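Nucleotidyltransferase-like protein (Exiguobacterium sibiricum, PDB 3C18) is probably a nucleotidyltransferase, joining a nucleotidyltransferase-like domain to a helical substrate-binding-like domain and a helix-turn-helix domain. Local coordinates at residues A[174-177]-A[178-181]. Residues are numbered along the deposited sequence; the frame is centred on the assembly and turned at random.
Sequences VVVW and EQAR
The indole of W177 meets A180 obliquely, with CE3 4.2 Å from CB of A180, while CG1 of V176 lies over one face of the ring, offset toward its rim and 4.2 Å above the plane. This is the first turn of helix 176-183, within the YgxA-like substrate binding domain, and V175 holds its N-cap position. With CG of W177 anti to its own carbonyl carbon (chi1 -74°), the indole extends away from the following turn. There it packs among A161 of helix 146-167, V187 and the stacked ring of Y191, and NE1 makes a weak hydrogen bond to OG1 of T151 of the second subunit. Separately, the backbone N of W177 donates a hydrogen bond to OD1 of D148 of that subunit. The first turn of this helix is thus part of the dimer interface.

On another side of the turn, CG of E178 rests 3.7 Å from CB of V175. The bend of the glutamate at chi2 (-78°) turns its carboxylate away from V175, and OE2 makes a weak hydrogen bond to ND2 of N145 of the second subunit.

Q179 runs back along the turn, extended beyond CG, and crosses V176 at about a right angle, its OE1 3.7 Å from CA and 4.0 Å from CG2 of V176. Its amide is gripped at both ends: OE1 accepts a hydrogen bond from the backbone N of E173 and NE2 donates to the carbonyl of H171, which ties the helix start to the chain leading into it.

The carbonyl oxygen of V175 draws two weak hydrogen bonds, from N of E178 at 3.2 Å and from N of Q179 at 3.3 Å. The next carbonyl makes the shorter bond: N of A180 lies 2.8 Å from O of V176.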
loop_
_atom_site.group_PDB
_atom_site.type_symbol
_atom_site.label_atom_id
_atom_site.label_comp_id
_atom_site.label_asym_id
_atom_site.label_seq_id
_atom_site.Cartn_x
_atom_site.Cartn_y
_atom_site.Cartn_z
ATOM N N VAL A 174 14.823 3.361 6.004
ATOM C CA VAL A 174 14.835 3.798 4.600
ATOM C C VAL A 174 16.086 3.280 3.900
ATOM O O VAL A 174 16.079 3.005 2.705
ATOM C CB VAL A 174 14.731 5.350 4.447
ATOM C CG1 VAL A 174 14.764 5.745 2.970
ATOM C CG2 VAL A 174 13.438 5.854 5.084
ATOM N N VAL A 175 17.151 3.138 4.671
ATOM C CA VAL A 175 18.430 2.659 4.135
ATOM C C VAL A 175 18.603 1.198 4.457
ATOM O O VAL A 175 19.593 0.768 5.051
ATOM C CB VAL A 175 19.669 3.454 4.629
ATOM C CG1 VAL A 175 19.620 4.870 4.069
ATOM C CG2 VAL A 175 19.795 3.429 6.176
ATOM N N VAL A 176 17.638 0.430 4.015
ATOM C CA VAL A 176 17.599 -0.995 4.321
ATOM C C VAL A 176 18.777 -1.812 3.776
ATOM O O VAL A 176 19.227 -2.763 4.427
ATOM C CB VAL A 176 16.277 -1.628 3.873
ATOM C CG1 VAL A 176 16.299 -1.877 2.358
ATOM C CG2 VAL A 176 16.029 -2.908 4.683
ATOM N N TRP A 177 19.284 -1.462 2.599
ATOM C CA TRP A 177 20.428 -2.220 2.009
ATOM C C TRP A 177 21.689 -2.079 2.842
ATOM O O TRP A 177 22.523 -2.983 2.919
ATOM C CB TRP A 177 20.715 -1.846 0.536
ATOM C CG TRP A 177 19.682 -2.412 -0.365
ATOM C CD1 TRP A 177 18.759 -1.732 -1.085
ATOM C CD2 TRP A 177 19.389 -3.798 -0.549
ATOM N NE1 TRP A 177 17.917 -2.603 -1.730
ATOM C CE2 TRP A 177 18.286 -3.883 -1.425
ATOM C CE3 TRP A 177 19.949 -4.974 -0.061
ATOM C CZ2 TRP A 177 17.743 -5.100 -1.833
ATOM C CZ3 TRP A 177 19.405 -6.196 -0.477
ATOM C CH2 TRP A 177 18.315 -6.243 -1.344
ATOM N N GLU A 178 21.800 -0.925 3.479
ATOM C CA GLU A 178 22.930 -0.650 4.378
ATOM C C GLU A 178 22.826 -1.582 5.572
ATOM O O GLU A 178 23.787 -2.219 5.973
ATOM C CB GLU A 178 22.884 0.796 4.886
ATOM C CG GLU A 178 22.923 1.860 3.787
ATOM C CD GLU A 178 24.314 2.079 3.234
ATOM O OE1 GLU A 178 25.186 1.212 3.475
ATOM O OE2 GLU A 178 24.535 3.119 2.566
ATOM N N GLN A 179 21.631 -1.613 6.140
ATOM C CA GLN A 179 21.320 -2.467 7.287
ATOM C C GLN A 179 21.581 -3.909 6.933
ATOM O O GLN A 179 22.109 -4.656 7.737
ATOM C CB GLN A 179 19.856 -2.344 7.707
ATOM C CG GLN A 179 19.439 -1.034 8.333
ATOM C CD GLN A 179 17.974 -1.022 8.775
ATOM O OE1 GLN A 179 17.059 -0.911 7.949
ATOM N NE2 GLN A 179 17.742 -1.092 10.090
ATOM N N ALA A 180 21.220 -4.282 5.708
ATOM C CA ALA A 180 21.257 -5.696 5.265
ATOM C C ALA A 180 22.654 -6.151 4.931
ATOM O O ALA A 180 22.941 -7.345 4.902
ATOM C CB ALA A 180 20.323 -5.922 4.064
ATOM N N ARG A 181 23.541 -5.195 4.709
ATOM C CA ARG A 181 24.924 -5.509 4.297
ATOM C C ARG A 181 25.590 -6.395 5.335
ATOM O O ARG A 181 26.447 -7.241 5.027
ATOM C CB ARG A 181 25.756 -4.236 4.114
ATOM C CG ARG A 181 27.191 -4.484 3.632
ATOM C CD ARG A 181 28.034 -3.190 3.621
ATOM N NE ARG A 181 28.209 -2.626 4.962
ATOM C CZ ARG A 181 29.258 -2.852 5.750
ATOM N NH1 ARG A 181 30.248 -3.634 5.345
ATOM N NH2 ARG A 181 29.314 -2.291 6.947
#